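PDB 3LDU: putative methylase from Clostridium difficile, which binds GTP in this crystal and probably methylates guanine in ribosomal RNA. Local coordinates for residues 177-180 / 181-185; 280-283 / 284-288; 322-325 / 326-330. All blocks are in the same frame, centred on the assembly; numbering follows the deposited sequence.

Contact 1: residues 177-180 / 181-185; sequences APIR and ETLAA. With GTP (guanosine-5'-triphosphate), chain B.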
ATOM      1  N   ALA A 177     -11.347  -5.976 -12.067  1.00 68.99           N
ATOM      2  CA  ALA A 177      -9.942  -5.644 -11.854  1.00 63.67           C
ATOM      3  C   ALA A 177      -9.799  -4.423 -10.948  1.00 55.57           C
ATOM      4  O   ALA A 177      -9.627  -3.301 -11.420  1.00 55.22           O
ATOM      5  CB  ALA A 177      -9.244  -5.410 -13.189  1.00 58.28           C
ATOM      6  N   PRO A 178      -9.858  -4.646  -9.630  1.00 50.06           N
ATOM      7  CA  PRO A 178      -9.898  -3.533  -8.682  1.00 45.77           C
ATOM      8  C   PRO A 178      -8.529  -2.886  -8.583  1.00 40.88           C
ATOM      9  O   PRO A 178      -7.520  -3.590  -8.661  1.00 39.46           O
ATOM     10  CB  PRO A 178     -10.244  -4.221  -7.347  1.00 47.49           C
ATOM     11  CG  PRO A 178     -10.646  -5.640  -7.714  1.00 53.20           C
ATOM     12  CD  PRO A 178      -9.848  -5.944  -8.940  1.00 50.99           C
ATOM     13  N   ILE A 179      -8.495  -1.567  -8.429  1.00 30.54           N
ATOM     14  CA  ILE A 179      -7.256  -0.866  -8.130  1.00 23.68           C
ATOM     15  C   ILE A 179      -6.714  -1.375  -6.794  1.00 21.39           C
ATOM     16  O   ILE A 179      -7.477  -1.754  -5.917  1.00 20.45           O
ATOM     17  CB  ILE A 179      -7.498   0.661  -8.080  1.00 25.81           C
ATOM     18  CG1 ILE A 179      -6.193   1.427  -7.901  1.00 27.61           C
ATOM     19  CG2 ILE A 179      -8.485   1.039  -6.971  1.00 24.90           C
ATOM     20  CD1 ILE A 179      -6.384   2.928  -8.090  1.00 29.62           C
ATOM     21  N   ARG A 180      -5.398  -1.401  -6.644  1.00 20.37           N
ATOM     22  CA  ARG A 180      -4.802  -1.852  -5.384  1.00 21.07           C
ATOM     23  C   ARG A 180      -5.152  -0.883  -4.247  1.00 22.78           C
ATOM     24  O   ARG A 180      -5.152   0.334  -4.457  1.00 21.29           O
ATOM     25  CB  ARG A 180      -3.285  -1.922  -5.564  1.00 27.23           C
ATOM     26  CG  ARG A 180      -2.584  -2.793  -4.566  1.00 36.77           C
ATOM     27  CD  ARG A 180      -1.125  -2.936  -4.969  1.00 39.92           C
ATOM     28  NE  ARG A 180      -0.428  -3.953  -4.190  1.00 42.68           N
ATOM     29  CZ  ARG A 180      -0.168  -5.185  -4.626  1.00 49.49           C
ATOM     30  NH1 ARG A 180      -0.550  -5.565  -5.843  1.00 43.68           N
ATOM     31  NH2 ARG A 180       0.479  -6.038  -3.840  1.00 48.41           N
ATOM     32  N   GLU A 181      -5.450  -1.409  -3.055  1.00 19.63           N
ATOM     33  CA  GLU A 181      -5.863  -0.567  -1.919  1.00 19.96           C
ATOM     34  C   GLU A 181      -4.813   0.495  -1.539  1.00 20.07           C
ATOM     35  O   GLU A 181      -5.151   1.632  -1.177  1.00 17.21           O
ATOM     36  CB  GLU A 181      -6.199  -1.430  -0.691  1.00 22.75           C
ATOM     37  CG  GLU A 181      -7.422  -2.328  -0.852  1.00 22.87           C
ATOM     38  CD  GLU A 181      -7.109  -3.701  -1.440  1.00 31.69           C
ATOM     39  OE1 GLU A 181      -6.168  -3.826  -2.261  1.00 29.39           O
ATOM     40  OE2 GLU A 181      -7.821  -4.664  -1.076  1.00 35.38           O
ATOM     41  N   THR A 182      -3.538   0.111  -1.575  1.00 21.02           N
ATOM     42  CA  THR A 182      -2.454   1.033  -1.222  1.00 18.15           C
ATOM     43  C   THR A 182      -2.354   2.173  -2.242  1.00 20.61           C
ATOM     44  O   THR A 182      -2.165   3.334  -1.879  1.00 19.83           O
ATOM     45  CB  THR A 182      -1.111   0.313  -1.186  1.00 19.72           C
ATOM     46  OG1 THR A 182      -0.987  -0.508  -2.352  1.00 21.26           O
ATOM     47  CG2 THR A 182      -1.032  -0.571   0.072  1.00 19.24           C
ATOM     48  N   LEU A 183      -2.477   1.829  -3.517  1.00 18.62           N
ATOM     49  CA  LEU A 183      -2.477   2.845  -4.570  1.00 19.71           C
ATOM     50  C   LEU A 183      -3.653   3.800  -4.379  1.00 23.66           C
ATOM     51  O   LEU A 183      -3.492   5.020  -4.455  1.00 20.53           O
ATOM     52  CB  LEU A 183      -2.533   2.184  -5.940  1.00 20.68           C
ATOM     53  CG  LEU A 183      -2.592   3.116  -7.150  1.00 23.49           C
ATOM     54  CD1 LEU A 183      -1.405   4.047  -7.152  1.00 27.29           C
ATOM     55  CD2 LEU A 183      -2.627   2.303  -8.431  1.00 30.71           C
ATOM     56  N   ALA A 184      -4.833   3.242  -4.122  1.00 17.90           N
ATOM     57  CA  ALA A 184      -6.023   4.061  -3.897  1.00 18.44           C
ATOM     58  C   ALA A 184      -5.837   5.041  -2.746  1.00 19.46           C
ATOM     59  O   ALA A 184      -6.174   6.205  -2.854  1.00 17.38           O
ATOM     60  CB  ALA A 184      -7.260   3.168  -3.652  1.00 20.95           C
ATOM     61  N   ALA A 185      -5.295   4.578  -1.621  1.00 18.05           N
ATOM     62  CA  ALA A 185      -5.025   5.512  -0.531  1.00 16.36           C
ATOM     63  C   ALA A 185      -4.064   6.607  -0.971  1.00 19.20           C
ATOM     64  O   ALA A 185      -4.221   7.767  -0.595  1.00 18.52           O
ATOM     65  CB  ALA A 185      -4.454   4.757   0.691  1.00 15.90           C
TER
HETATM   66  PG  GTP B 383     -12.015  -0.263  -8.148  0.70 67.03           P
HETATM   67  O1G GTP B 383     -12.650   0.978  -7.559  0.70 70.63           O
HETATM   68  O2G GTP B 383     -10.749  -0.555  -7.390  0.70 65.55           O
HETATM   69  O3G GTP B 383     -12.920  -1.463  -7.998  0.70 62.43           O
HETATM   70  O3B GTP B 383     -11.697   0.024  -9.711  0.70 73.72           O
HETATM   71  PB  GTP B 383     -12.575  -0.698 -10.860  0.70 99.85           P
HETATM   72  O1B GTP B 383     -11.792  -1.889 -11.357  0.70 98.87           O
HETATM   73  O2B GTP B 383     -13.901  -1.164 -10.321  0.70102.45           O
HETATM   74  O3A GTP B 383     -12.797   0.315 -12.099  0.70 44.75           O
HETATM   75  PA  GTP B 383     -12.564  -0.314 -13.575  0.70 39.98           P
HETATM   76  O1A GTP B 383     -13.271  -1.650 -13.640  0.70 59.58           O
HETATM   77  O2A GTP B 383     -11.091  -0.496 -13.854  0.70 55.74           O
HETATM   78  O5' GTP B 383     -13.261   0.652 -14.651  0.90 50.49           O
HETATM   79  C5' GTP B 383     -14.012   1.705 -14.135  0.90 48.50           C
HETATM   80  C4' GTP B 383     -15.445   1.221 -13.955  0.90 43.60           C
HETATM   81  O4' GTP B 383     -16.232   2.105 -14.703  0.90 43.80           O
HETATM   82  C3' GTP B 383     -15.786  -0.179 -14.474  0.90 34.80           C
HETATM   83  O3' GTP B 383     -16.291  -0.926 -13.389  0.90 32.86           O
HETATM   84  C2' GTP B 383     -16.889   0.009 -15.512  0.90 35.36           C
HETATM   85  O2' GTP B 383     -18.007  -0.829 -15.292  0.90 33.59           O
HETATM   86  C1' GTP B 383     -17.339   1.421 -15.232  0.90 36.80           C
HETATM   87  N9  GTP B 383     -17.793   2.200 -16.391  0.90 29.38           N
HETATM   88  C8  GTP B 383     -17.473   2.122 -17.720  0.90 30.85           C
HETATM   89  N7  GTP B 383     -18.166   3.101 -18.362  0.90 34.27           N
HETATM   90  C5  GTP B 383     -18.917   3.778 -17.455  0.90 33.33           C
HETATM   91  C6  GTP B 383     -19.797   4.850 -17.559  0.90 38.65           C
HETATM   92  O6  GTP B 383     -20.037   5.386 -18.652  0.90 36.72           O
HETATM   93  N1  GTP B 383     -20.403   5.309 -16.407  0.90 34.03           N
HETATM   94  C2  GTP B 383     -20.146   4.724 -15.180  0.90 32.61           C
HETATM   95  N2  GTP B 383     -20.742   5.212 -14.104  0.90 30.66           N
HETATM   96  N3  GTP B 383     -19.274   3.645 -15.066  0.90 25.23           N
HETATM   97  C4  GTP B 383     -18.680   3.209 -16.206  0.90 33.81           C

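Contact 2: residues 280-283 / 284-288; sequences AGVD and EYIEF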
ATOM      1  N   ALA A 280     -15.767  -3.309   5.629  1.00 23.65           N
ATOM      2  CA  ALA A 280     -14.749  -2.355   6.042  1.00 26.17           C
ATOM      3  C   ALA A 280     -15.213  -1.531   7.226  1.00 27.77           C
ATOM      4  O   ALA A 280     -14.400  -0.933   7.925  1.00 31.03           O
ATOM      5  CB  ALA A 280     -14.379  -1.438   4.884  1.00 20.53           C
ATOM      6  N   GLY A 281     -16.523  -1.482   7.435  1.00 23.53           N
ATOM      7  CA  GLY A 281     -17.086  -0.699   8.521  1.00 25.86           C
ATOM      8  C   GLY A 281     -17.308   0.763   8.166  1.00 30.58           C
ATOM      9  O   GLY A 281     -17.428   1.611   9.048  1.00 31.27           O
ATOM     10  N   VAL A 282     -17.374   1.078   6.877  1.00 24.57           N
ATOM     11  CA  VAL A 282     -17.600   2.475   6.489  1.00 22.04           C
ATOM     12  C   VAL A 282     -18.872   2.670   5.661  1.00 26.04           C
ATOM     13  O   VAL A 282     -19.032   3.696   5.004  1.00 26.18           O
ATOM     14  CB  VAL A 282     -16.391   3.082   5.745  1.00 22.05           C
ATOM     15  CG1 VAL A 282     -15.214   3.193   6.685  1.00 26.28           C
ATOM     16  CG2 VAL A 282     -16.024   2.236   4.530  1.00 23.69           C
ATOM     17  N   ASP A 283     -19.763   1.686   5.716  1.00 24.53           N
ATOM     18  CA  ASP A 283     -21.030   1.731   4.975  1.00 25.53           C
ATOM     19  C   ASP A 283     -21.881   2.968   5.254  1.00 27.37           C
ATOM     20  O   ASP A 283     -22.664   3.387   4.398  1.00 31.75           O
ATOM     21  CB  ASP A 283     -21.859   0.463   5.220  1.00 29.70           C
ATOM     22  CG  ASP A 283     -21.987   0.118   6.688  1.00 36.33           C
ATOM     23  OD1 ASP A 283     -20.963  -0.215   7.326  1.00 37.26           O
ATOM     24  OD2 ASP A 283     -23.118   0.172   7.205  1.00 39.85           O
ATOM     25  N   GLU A 284     -21.742   3.556   6.438  1.00 26.46           N
ATOM     26  CA  GLU A 284     -22.558   4.719   6.781  1.00 31.84           C
ATOM     27  C   GLU A 284     -22.061   6.000   6.108  1.00 28.63           C
ATOM     28  O   GLU A 284     -22.740   7.025   6.132  1.00 29.68           O
ATOM     29  CB  GLU A 284     -22.617   4.915   8.297  1.00 36.05           C
ATOM     30  CG  GLU A 284     -23.384   3.827   9.041  1.00 50.03           C
ATOM     31  CD  GLU A 284     -24.888   3.891   8.802  1.00 63.38           C
ATOM     32  OE1 GLU A 284     -25.367   4.916   8.271  1.00 66.10           O
ATOM     33  OE2 GLU A 284     -25.595   2.918   9.152  1.00 68.18           O
ATOM     34  N   TYR A 285     -20.886   5.940   5.491  1.00 25.31           N
ATOM     35  CA  TYR A 285     -20.268   7.151   4.945  1.00 24.98           C
ATOM     36  C   TYR A 285     -20.260   7.165   3.432  1.00 27.74           C
ATOM     37  O   TYR A 285     -19.851   8.148   2.831  1.00 24.90           O
ATOM     38  CB  TYR A 285     -18.840   7.323   5.471  1.00 26.29           C
ATOM     39  CG  TYR A 285     -18.779   7.348   6.979  1.00 29.75           C
ATOM     40  CD1 TYR A 285     -18.902   8.541   7.676  1.00 31.39           C
ATOM     41  CD2 TYR A 285     -18.622   6.173   7.709  1.00 29.64           C
ATOM     42  CE1 TYR A 285     -18.869   8.565   9.058  1.00 34.28           C
ATOM     43  CE2 TYR A 285     -18.585   6.191   9.087  1.00 38.81           C
ATOM     44  CZ  TYR A 285     -18.707   7.388   9.755  1.00 38.10           C
ATOM     45  OH  TYR A 285     -18.657   7.407  11.130  1.00 40.02           O
ATOM     46  N   ILE A 286     -20.722   6.078   2.817  1.00 21.26           N
ATOM     47  CA  ILE A 286     -20.706   5.989   1.363  1.00 22.62           C
ATOM     48  C   ILE A 286     -22.058   5.576   0.827  1.00 23.48           C
ATOM     49  O   ILE A 286     -22.715   4.693   1.375  1.00 22.63           O
ATOM     50  CB  ILE A 286     -19.685   4.949   0.850  1.00 21.82           C
ATOM     51  CG1 ILE A 286     -18.355   5.100   1.569  1.00 20.46           C
ATOM     52  CG2 ILE A 286     -19.491   5.114  -0.649  1.00 20.72           C
ATOM     53  CD1 ILE A 286     -17.362   3.986   1.230  1.00 24.41           C
ATOM     54  N   GLU A 287     -22.473   6.214  -0.257  1.00 21.67           N
ATOM     55  CA  GLU A 287     -23.667   5.775  -0.961  1.00 25.32           C
ATOM     56  C   GLU A 287     -23.280   5.390  -2.389  1.00 23.39           C
ATOM     57  O   GLU A 287     -22.736   6.207  -3.131  1.00 24.06           O
ATOM     58  CB  GLU A 287     -24.729   6.875  -0.948  1.00 30.61           C
ATOM     59  CG  GLU A 287     -25.953   6.543  -1.768  1.00 39.55           C
ATOM     60  CD  GLU A 287     -26.993   7.650  -1.726  1.00 42.98           C
ATOM     61  OE1 GLU A 287     -27.301   8.132  -0.614  1.00 45.71           O
ATOM     62  OE2 GLU A 287     -27.504   8.026  -2.805  1.00 40.41           O
ATOM     63  N   PHE A 288     -23.546   4.137  -2.747  1.00 23.21           N
ATOM     64  CA  PHE A 288     -23.204   3.587  -4.055  1.00 24.98           C
ATOM     65  C   PHE A 288     -24.501   3.392  -4.828  1.00 25.07           C
ATOM     66  O   PHE A 288     -25.491   2.929  -4.258  1.00 26.05           O
ATOM     67  CB  PHE A 288     -22.561   2.206  -3.910  1.00 22.69           C
ATOM     68  CG  PHE A 288     -21.189   2.204  -3.275  1.00 20.11           C
ATOM     69  CD1 PHE A 288     -20.070   2.616  -3.993  1.00 19.38           C
ATOM     70  CD2 PHE A 288     -21.014   1.726  -1.993  1.00 27.30           C
ATOM     71  CE1 PHE A 288     -18.789   2.579  -3.416  1.00 22.79           C
ATOM     72  CE2 PHE A 288     -19.749   1.682  -1.417  1.00 26.06           C
ATOM     73  CZ  PHE A 288     -18.641   2.116  -2.131  1.00 25.11           C
TER
HETATM   74  O   HOH W   1     -20.250   2.861   8.899  1.00 33.82           O

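Contact 3: residues 322-325 / 326-330; sequences KQLY and KELGY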
ATOM      1  N   LYS A 322     -11.784   6.025 -25.764  1.00 34.92           N
ATOM      2  CA  LYS A 322     -11.519   7.387 -26.224  1.00 29.41           C
ATOM      3  C   LYS A 322     -12.758   8.285 -26.151  1.00 37.67           C
ATOM      4  O   LYS A 322     -12.676   9.435 -25.706  1.00 32.93           O
ATOM      5  CB  LYS A 322     -10.945   7.385 -27.644  1.00 35.44           C
ATOM      6  CG  LYS A 322      -9.491   6.969 -27.723  1.00 46.05           C
ATOM      7  CD  LYS A 322      -8.848   7.470 -29.014  1.00 50.14           C
ATOM      8  CE  LYS A 322      -8.910   6.436 -30.124  1.00 46.52           C
ATOM      9  NZ  LYS A 322      -8.478   7.015 -31.438  1.00 51.74           N
ATOM     10  N   GLN A 323     -13.901   7.768 -26.601  1.00 32.44           N
ATOM     11  CA  GLN A 323     -15.145   8.524 -26.525  1.00 31.00           C
ATOM     12  C   GLN A 323     -15.558   8.783 -25.077  1.00 25.56           C
ATOM     13  O   GLN A 323     -16.056   9.859 -24.747  1.00 29.59           O
ATOM     14  CB  GLN A 323     -16.269   7.824 -27.288  1.00 38.70           C
ATOM     15  CG  GLN A 323     -17.584   8.607 -27.292  1.00 50.67           C
ATOM     16  CD  GLN A 323     -17.513   9.913 -28.089  1.00 57.10           C
ATOM     17  OE1 GLN A 323     -16.751  10.034 -29.052  1.00 56.97           O
ATOM     18  NE2 GLN A 323     -18.321  10.892 -27.691  1.00 53.45           N
ATOM     19  N   LEU A 324     -15.346   7.796 -24.211  1.00 28.05           N
ATOM     20  CA  LEU A 324     -15.657   7.960 -22.801  1.00 28.06           C
ATOM     21  C   LEU A 324     -14.879   9.147 -22.232  1.00 27.43           C
ATOM     22  O   LEU A 324     -15.439  10.009 -21.557  1.00 25.97           O
ATOM     23  CB  LEU A 324     -15.309   6.686 -22.031  1.00 29.23           C
ATOM     24  CG  LEU A 324     -15.398   6.821 -20.512  1.00 25.44           C
ATOM     25  CD1 LEU A 324     -16.832   7.096 -20.096  1.00 25.85           C
ATOM     26  CD2 LEU A 324     -14.876   5.555 -19.839  1.00 28.00           C
ATOM     27  N   TYR A 325     -13.582   9.196 -22.524  1.00 24.00           N
ATOM     28  CA  TYR A 325     -12.737  10.280 -22.037  1.00 25.40           C
ATOM     29  C   TYR A 325     -13.271  11.650 -22.490  1.00 26.24           C
ATOM     30  O   TYR A 325     -13.321  12.590 -21.701  1.00 28.16           O
ATOM     31  CB  TYR A 325     -11.290  10.078 -22.493  1.00 22.95           C
ATOM     32  CG  TYR A 325     -10.583   8.884 -21.854  1.00 27.81           C
ATOM     33  CD1 TYR A 325     -11.066   8.297 -20.689  1.00 25.02           C
ATOM     34  CD2 TYR A 325      -9.441   8.344 -22.430  1.00 26.44           C
ATOM     35  CE1 TYR A 325     -10.419   7.205 -20.107  1.00 26.56           C
ATOM     36  CE2 TYR A 325      -8.791   7.257 -21.863  1.00 27.61           C
ATOM     37  CZ  TYR A 325      -9.278   6.693 -20.708  1.00 26.14           C
ATOM     38  OH  TYR A 325      -8.608   5.617 -20.165  1.00 25.51           O
ATOM     39  N   LYS A 326     -13.679  11.759 -23.756  1.00 24.70           N
ATOM     40  CA  LYS A 326     -14.238  13.006 -24.273  1.00 29.04           C
ATOM     41  C   LYS A 326     -15.524  13.359 -23.528  1.00 31.28           C
ATOM     42  O   LYS A 326     -15.730  14.490 -23.086  1.00 26.60           O
ATOM     43  CB  LYS A 326     -14.536  12.870 -25.769  1.00 33.62           C
ATOM     44  CG  LYS A 326     -15.088  14.116 -26.412  1.00 35.32           C
ATOM     45  CD  LYS A 326     -15.536  13.815 -27.842  1.00 42.78           C
ATOM     46  CE  LYS A 326     -14.408  13.191 -28.659  1.00 42.79           C
ATOM     47  NZ  LYS A 326     -13.313  14.170 -28.910  1.00 43.89           N
ATOM     48  N   GLU A 327     -16.383  12.366 -23.376  1.00 25.35           N
ATOM     49  CA  GLU A 327     -17.644  12.576 -22.674  1.00 31.39           C
ATOM     50  C   GLU A 327     -17.452  12.953 -21.202  1.00 30.72           C
ATOM     51  O   GLU A 327     -18.159  13.823 -20.685  1.00 29.22           O
ATOM     52  CB  GLU A 327     -18.561  11.375 -22.867  1.00 25.98           C
ATOM     53  CG  GLU A 327     -19.009  11.263 -24.334  1.00 29.75           C
ATOM     54  CD  GLU A 327     -19.803  10.005 -24.640  1.00 43.71           C
ATOM     55  OE1 GLU A 327     -20.245   9.324 -23.700  1.00 53.22           O
ATOM     56  OE2 GLU A 327     -19.993   9.704 -25.837  1.00 56.36           O
ATOM     57  N   LEU A 328     -16.486  12.323 -20.533  1.00 25.77           N
ATOM     58  CA  LEU A 328     -16.137  12.727 -19.177  1.00 22.21           C
ATOM     59  C   LEU A 328     -15.661  14.179 -19.097  1.00 27.45           C
ATOM     60  O   LEU A 328     -16.049  14.924 -18.193  1.00 25.28           O
ATOM     61  CB  LEU A 328     -15.054  11.813 -18.587  1.00 19.96           C
ATOM     62  CG  LEU A 328     -15.446  10.345 -18.417  1.00 20.76           C
ATOM     63  CD1 LEU A 328     -14.230   9.536 -17.980  1.00 22.97           C
ATOM     64  CD2 LEU A 328     -16.601  10.164 -17.417  1.00 26.09           C
ATOM     65  N   GLY A 329     -14.785  14.571 -20.020  1.00 26.89           N
ATOM     66  CA  GLY A 329     -14.291  15.935 -20.043  1.00 31.61           C
ATOM     67  C   GLY A 329     -15.442  16.924 -20.150  1.00 34.25           C
ATOM     68  O   GLY A 329     -15.499  17.904 -19.403  1.00 28.77           O
ATOM     69  N   TYR A 330     -16.365  16.657 -21.069  1.00 29.14           N
ATOM     70  CA  TYR A 330     -17.530  17.526 -21.248  1.00 35.76           C
ATOM     71  C   TYR A 330     -18.320  17.653 -19.947  1.00 36.98           C
ATOM     72  O   TYR A 330     -18.608  18.763 -19.503  1.00 31.51           O
ATOM     73  CB  TYR A 330     -18.409  17.017 -22.392  1.00 42.71           C
ATOM     74  CG  TYR A 330     -19.692  17.788 -22.624  1.00 49.71           C
ATOM     75  CD1 TYR A 330     -19.676  19.045 -23.223  1.00 54.72           C
ATOM     76  CD2 TYR A 330     -20.926  17.245 -22.281  1.00 54.31           C
ATOM     77  CE1 TYR A 330     -20.852  19.745 -23.451  1.00 55.76           C
ATOM     78  CE2 TYR A 330     -22.109  17.937 -22.509  1.00 55.26           C
ATOM     79  CZ  TYR A 330     -22.066  19.185 -23.090  1.00 57.91           C
ATOM     80  OH  TYR A 330     -23.241  19.873 -23.312  1.00 60.99           O
TER

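Contact 1: residues 177-180 / 181-185
Arg-180 sits at the N-cap of helix 181-189, and its backbone opens the first turn against Ala-184. This helix start belongs to the Rossmann-like methyltransferase domain, and the loop before it lines the GTP pocket. The backbone bond runs from Ala-184 N to Arg-180 O, 2.9 Å long and nearly straight at 166°. The arginine contributes its carbonyl to the helix, while its extended side chain runs alongside Thr-182 to Glu-60.

Apolar contacts join the loop to the same turn. Ile-179 and Leu-183 meet at about a right angle, with CG1 of Ile-179 lying 3.7 Å from CD2 of Leu-183. Because CG1 of Ile-179 swings opposite the backbone nitrogen (chi1 -175°), this branch reaches the leucine. The other branch, CG2, lies close to the gamma-phosphate oxygen O2G and, more loosely, 4.1 Å from CB of Ala-184. Thr-208 of helix 208-217 and Asn-365 of strand 359-365 also touch Ile-179.

The polar side chains turn to partners beyond the helix start. Arg-180 and Thr-182 point the same way. OG1 of Thr-182 lies near the plane of the guanidinium, at its edge, and 3.6 Å from CG of Arg-180. Glu-60 serves both residues: it forms a salt bridge with NE of Arg-180 and a hydrogen bond with OG1 of Thr-182. Glu-181 is buried, but its OE1 has a salt bridge to Arg-171 and a hydrogen bond to His-166, which probably steadies a negative charge there.

The ligand is met on the loop side. Ser-206, Thr-208 and Asp-264 also hydrogen-bond to GTP. One gamma-phosphate oxygen takes a backbone bond: Ile-179 N donates to GTP O2G at 2.7 Å, with a bent N-H...O angle of 136°.

Contact 2: residues 280-283 / 284-288
Val-282 O accepts from Tyr-285 N at 3.0 Å, closing a type I beta turn between helix 267-280 and strand 286-290, with Asp-283 and Glu-284 at its corners. Just before it, a Schellman motif ends the helix. Gly-281 is its C-prime residue, with a positive phi of 85°; Val-282 N bonds to Ala-277 O and Gly-281 N to Glu-278 O. The Tyr-285 bond is fairly straight at 162°, but its donor stands above the carbonyl plane of Val-282. A water adds a second link, donating to Gly-281 O and accepting from Glu-284 N.

Val-282 and Ile-286 are buried. CG2 of Val-282 meets CD1 of Ile-286 at 4.0 Å. Helix 208-217 packs on Val-282 through Ala-214 and Met-215. The tyrosine ring presents its edge to the carbonyl oxygen of Val-282. Phe-258 meets the same ring.

Asp-283 and Glu-284 extend alongside each other in the same direction. Their carboxylate planes are 54° apart. These like charges would probably repel mildly, with OD2 of Asp-283 4.2 Å from OE2 of Glu-284.

Contact 3: residues 322-325 / 326-330
Gln-323 and Glu-327 are one helical turn apart in helix 315-333, where four successive i to i+4 backbone bonds run from Lys-326 N to Lys-322 O through to Gly-329 N to Tyr-325 O.

On the outer side, NE2 of Gln-323 donates to OE2 of Glu-327 at 2.8 Å. The bond lies close to the amide plane and reaches the anti side of the carboxylate oxygen. The amide and carboxylate planes are turned 65° apart. The glutamine chain bends at chi2 (67°), which brings its amide over to the glutamate. CE of Lys-326 passes 4.0 Å from OE1 of Gln-323.

The buried side is mostly apolar. Leu-324 and Leu-328 pack with CG of Leu-324 3.9 Å from CD1 of Leu-328. CD1 of Leu-328 also lies near the plane of the Tyr-325 ring, at its edge and 4.3 Å from CD1 of Tyr-325. Hydrogen bonds to Pro-310 O and Thr-344 OG1 hold the tyrosine hydroxyl.

The helix is the crossover of the beta-alpha-beta unit between strands 304-307 and 339-344. Leu-324 touches GTP, while Tyr-325 and Leu-328 pack against helix 349-353.

All three contacts are local and lie in the methyltransferase domain. Contact 1 is the most buried, with its centre about 8 Å from that of the chain. Contacts 2 and 3 are partly buried, at about 21 and 30 Å. Contacts 1 and 3 both reach GTP, the first by a backbone bond to phosphate and the third by a leucine side chain. Contact 2 does not border the ligand. Helix 208-217 packs on contacts 1 and 2. Charged groups in contact 1 are met by salt bridges. Contact 2 instead sets two carboxylates near each other at its turn. Contact 3 has an amide-carboxylate bond on its outer side and leucines on its inner side.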